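PDB 5TS9: chorismate mutase from Paraburkholderia phymatum, which catalyses the rearrangement of chorismate to prephenate, the chorismate mutase step of prephenate biosynthesis. Local coordinates for the interface of chains A and B. Coordinates in Å, arbitrary orientation; residue numbers count along the deposited sequence, not the author numbering. Chains: chain A/B, Chorismate mutase.

Contacts 1 and 2 are patches of one two-fold symmetric interface, with the centres of their C-alpha atoms about 17 Å apart. Both draw on helix 67-95 and helix 156-165. In contact 1 the two copies of helix 67-95 meet through A:Glu83 and B:Glu83, and helix 156-165 of each chain flanks them; in contact 2 the far end of B helix 67-95 reaches A helices 137-151 and 156-165. Contact 1 straddles the two-fold and overlaps its own twin, whereas contact 2 recurs with the chains exchanged, so helix 67-95 is engaged at several points along its length.

Contact 1: the interface of chains A and B. Residues chain A 79, 83, 86-87, 157, 164; chain B 83, 160, 164.
A:Glu83 and B:Glu83 lie flat against each other at the middle of the contact, their carboxylate planes 5° apart and the CD atoms 3.5 Å from each other. The side chains run past one another in opposite directions, so A:Glu83 CG sits 3.4 Å from B:Glu83 OE2. Their first torsions differ: A:Glu83 has CG anti to its backbone N, whereas B:Glu83 has CG anti to its carbonyl carbon (chi1 -69°), a local break in the symmetry. Stacked carboxylates might raise the proton affinity of one of them; the nearby B:Arg164, whose NE lies 3.5 Å from B:Glu83 OE1 in a salt bridge, would offset this. A:Tyr86 CE2 lies above the B:Arg164 guanidinium near its rim, the two planes tilted 37°, and A:Tyr86 CD2 touches B:Arg164 CD at 3.5 Å. At the guanidinium edge, B:Arg164 NH2 donates in plane to the syn lone pair of A:Glu79 OE1 over 3.2 Å, nearly straight. Packing is looser towards A:Leu157, whose CD1 meets B:Ala160 CB at 3.7 Å. A:Ala87 CB is 4.0 Å from B:Ala160 CB. Two waters bridge the chains: water 1 lies 2.7 Å from A:Glu83 O and also meets B:Ala160 O, while water 2 joins A:Glu83 OE1 to B:Glu83 O. The site brings together the two copies of helix 67-95 and appears to hold the dimer at its centre.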
# COMPACT_ATOMS: atom_id res chain seq x y z
N GLU A 79 6.46 0.53 -1.37
CA GLU A 79 4.99 0.64 -1.41
C GLU A 79 4.43 0.96 -0.03
O GLU A 79 3.46 1.72 0.08
CB GLU A 79 4.37 -0.66 -1.93
CG GLU A 79 4.69 -0.97 -3.38
CD GLU A 79 4.15 0.07 -4.32
OE1 GLU A 79 3.04 0.60 -4.07
OE2 GLU A 79 4.82 0.38 -5.32
N GLU A 83 2.23 4.26 0.86
CA GLU A 83 0.95 4.14 1.57
C GLU A 83 0.83 5.20 2.66
O GLU A 83 -0.21 5.87 2.80
CB GLU A 83 0.83 2.74 2.18
CG GLU A 83 -0.38 2.54 3.06
CD GLU A 83 -0.55 1.09 3.53
OE1 GLU A 83 -1.56 0.79 4.18
OE2 GLU A 83 0.32 0.24 3.24
N TYR A 86 0.81 8.93 0.95
CA TYR A 86 -0.46 9.34 0.34
C TYR A 86 -1.51 9.64 1.40
O TYR A 86 -2.29 10.58 1.26
CB TYR A 86 -0.97 8.24 -0.60
CG TYR A 86 -0.33 8.18 -1.96
CD1 TYR A 86 -0.35 9.28 -2.83
CD2 TYR A 86 0.26 7.00 -2.41
CE1 TYR A 86 0.22 9.21 -4.10
CE2 TYR A 86 0.84 6.91 -3.66
CZ TYR A 86 0.82 8.02 -4.51
OH TYR A 86 1.42 7.95 -5.75
N ALA A 87 -1.56 8.83 2.45
CA ALA A 87 -2.59 9.00 3.49
C ALA A 87 -2.35 10.28 4.28
O ALA A 87 -3.29 11.04 4.55
CB ALA A 87 -2.62 7.79 4.42
N LEU A 157 -2.57 3.76 11.03
CA LEU A 157 -2.02 3.92 9.69
C LEU A 157 -0.64 3.28 9.57
O LEU A 157 -0.35 2.56 8.60
CB LEU A 157 -1.92 5.41 9.33
CG LEU A 157 -1.09 5.77 8.08
CD1 LEU A 157 -1.68 5.16 6.79
CD2 LEU A 157 -0.94 7.31 7.91
N ARG A 164 2.08 -4.06 5.50
CA ARG A 164 2.41 -4.09 4.08
C ARG A 164 3.90 -4.33 3.88
O ARG A 164 4.30 -5.08 2.97
CB ARG A 164 1.97 -2.77 3.41
CG ARG A 164 2.33 -2.64 1.92
CD ARG A 164 1.47 -3.59 1.07
NE ARG A 164 1.76 -3.55 -0.36
CZ ARG A 164 2.77 -4.21 -0.92
NH1 ARG A 164 3.60 -4.93 -0.16
NH2 ARG A 164 2.96 -4.14 -2.24
N GLU B 83 -3.16 -3.48 0.17
CA GLU B 83 -2.90 -2.83 1.45
C GLU B 83 -3.96 -3.20 2.47
O GLU B 83 -3.64 -3.50 3.63
CB GLU B 83 -2.80 -1.31 1.27
CG GLU B 83 -1.56 -0.90 0.49
CD GLU B 83 -1.46 0.59 0.15
OE1 GLU B 83 -0.47 0.95 -0.53
OE2 GLU B 83 -2.32 1.40 0.56
N ALA B 160 -7.34 5.14 4.50
CA ALA B 160 -5.94 5.27 4.06
C ALA B 160 -5.72 4.61 2.71
O ALA B 160 -5.03 5.15 1.84
CB ALA B 160 -5.00 4.68 5.10
N ARG B 164 -4.86 5.84 -1.16
CA ARG B 164 -3.91 5.20 -2.07
C ARG B 164 -4.53 4.95 -3.44
O ARG B 164 -3.85 5.08 -4.47
CB ARG B 164 -3.43 3.87 -1.45
CG ARG B 164 -2.48 3.08 -2.34
CD ARG B 164 -1.11 3.76 -2.41
NE ARG B 164 -0.14 3.05 -3.26
CZ ARG B 164 -0.12 3.13 -4.59
NH1 ARG B 164 -1.02 3.87 -5.23
NH2 ARG B 164 0.80 2.47 -5.28
O HOH W 1 -2.30 5.01 1.37
O HOH W 2 -1.78 -1.85 4.86

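Contact 2: the interface of chains A and B. Residues chain A 138-139, 142-143, 145, 163, 166; chain B 90, 93-94.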
# COMPACT_ATOMS: atom_id res chain seq x y z
N HIS A 138 3.97 -16.84 9.29
CA HIS A 138 3.01 -15.74 9.19
C HIS A 138 2.59 -15.25 10.57
O HIS A 138 2.57 -14.03 10.83
CB HIS A 138 1.78 -16.16 8.40
CG HIS A 138 1.99 -16.24 6.93
ND1 HIS A 138 2.45 -15.18 6.18
CD2 HIS A 138 1.76 -17.25 6.05
CE1 HIS A 138 2.52 -15.54 4.91
NE2 HIS A 138 2.10 -16.79 4.81
N ALA A 139 2.24 -16.18 11.46
CA ALA A 139 1.84 -15.81 12.82
C ALA A 139 2.95 -15.07 13.55
O ALA A 139 2.69 -14.09 14.26
CB ALA A 139 1.43 -17.06 13.61
N ALA A 142 3.34 -11.52 12.11
CA ALA A 142 2.22 -10.70 12.57
C ALA A 142 2.38 -10.31 14.04
O ALA A 142 2.10 -9.17 14.42
CB ALA A 142 0.88 -11.41 12.35
N SER A 143 2.84 -11.25 14.87
CA SER A 143 3.06 -10.93 16.28
C SER A 143 4.18 -9.90 16.44
O SER A 143 4.06 -8.97 17.24
CB SER A 143 3.38 -12.19 17.08
OG SER A 143 2.22 -12.99 17.22
N VAL A 145 5.07 -7.60 14.35
CA VAL A 145 4.52 -6.30 13.98
C VAL A 145 3.71 -5.73 15.12
O VAL A 145 3.79 -4.53 15.43
CB VAL A 145 3.68 -6.45 12.71
CG1 VAL A 145 2.83 -5.21 12.49
CG2 VAL A 145 4.60 -6.72 11.52
N ASP A 163 2.40 -3.76 8.26
CA ASP A 163 1.92 -5.05 7.74
C ASP A 163 2.15 -5.18 6.24
O ASP A 163 2.38 -6.28 5.73
CB ASP A 163 0.42 -5.22 8.03
CG ASP A 163 0.10 -5.57 9.50
OD1 ASP A 163 0.87 -6.30 10.18
OD2 ASP A 163 -0.97 -5.14 9.97
N VAL A 166 6.14 -5.97 5.72
CA VAL A 166 6.64 -7.29 6.09
C VAL A 166 6.06 -8.39 5.20
O VAL A 166 6.27 -9.59 5.46
CB VAL A 166 6.30 -7.60 7.57
CG1 VAL A 166 6.94 -6.55 8.48
CG2 VAL A 166 4.78 -7.68 7.77
N ASN B 90 -3.20 -9.72 8.93
CA ASN B 90 -2.35 -9.69 10.12
C ASN B 90 -3.12 -9.29 11.37
O ASN B 90 -2.80 -9.80 12.45
CB ASN B 90 -1.16 -8.77 9.88
CG ASN B 90 0.01 -9.52 9.27
OD1 ASN B 90 -0.12 -10.70 8.93
ND2 ASN B 90 1.15 -8.87 9.17
N ARG B 93 -4.63 -12.62 12.35
CA ARG B 93 -3.62 -13.47 12.99
C ARG B 93 -3.33 -13.01 14.41
O ARG B 93 -3.25 -13.83 15.33
CB ARG B 93 -2.34 -13.47 12.15
CG ARG B 93 -2.54 -14.09 10.79
CD ARG B 93 -1.24 -14.05 9.97
NE ARG B 93 -1.39 -14.77 8.70
CZ ARG B 93 -1.22 -14.23 7.50
NH1 ARG B 93 -0.86 -12.95 7.37
NH2 ARG B 93 -1.38 -14.97 6.41
N ARG B 94 -3.17 -11.69 14.61
CA ARG B 94 -2.88 -11.20 15.96
C ARG B 94 -4.05 -11.47 16.90
O ARG B 94 -3.84 -11.91 18.04
CB ARG B 94 -2.54 -9.71 15.93
CG ARG B 94 -1.15 -9.39 15.40
CD ARG B 94 -0.84 -7.89 15.52
NE ARG B 94 -1.56 -7.12 14.49
CZ ARG B 94 -1.07 -6.87 13.27
NH1 ARG B 94 0.13 -7.31 12.90
NH2 ARG B 94 -1.79 -6.16 12.40
O HOH W 3 2.48 -12.07 8.68
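The methyl of A:Ala142 rests against B:Asn90 and B:Arg93, with A:Ala142 CB 3.7 Å from B:Asn90 CG and 3.8 Å from B:Arg93 CB. Beside this small apolar centre the B:Arg93 chain, extended from CG to NE, runs on to A:His138. There the guanidinium stacks on the imidazole with planes 7° apart, and B:Arg93 NH2 lies over the face of the A:His138 ring, 3.8 Å from its centroid, a cation-pi contact displaced towards the rim. B:Asn90 OD1 accepts from B:Arg93 NH1 in the guanidinium plane, which should steady that group's rotation; water 3 links the same oxygen to A:His138 O.

On the other flank A:Asp163 and B:Arg94 meet tip to tip. The carboxylate and guanidinium are nearly coplanar, and the grip is end-on: B:Arg94 NH2 gives to A:Asp163 OD2 at 2.8 Å, a salt bridge, and B:Arg94 NH1 to A:Asp163 OD1 at 3.0 Å, both on syn lone pairs. A bend at chi3 (-75°) turns the guanidinium back over B:Asn90 O, and lets B:Arg94 NH1 also reach A:Ala142 O at 3.1 Å. B:Asn90 ND2 comes to A:Asp163 OD1 from above the carboxylate plane, 56° out of it, at 2.8 Å; OD1 thus takes two donors from different directions. In the fold, the last turns of B helix 67-95 lie against A helices 137-151 and 156-165, with A:Val166 just beyond the latter.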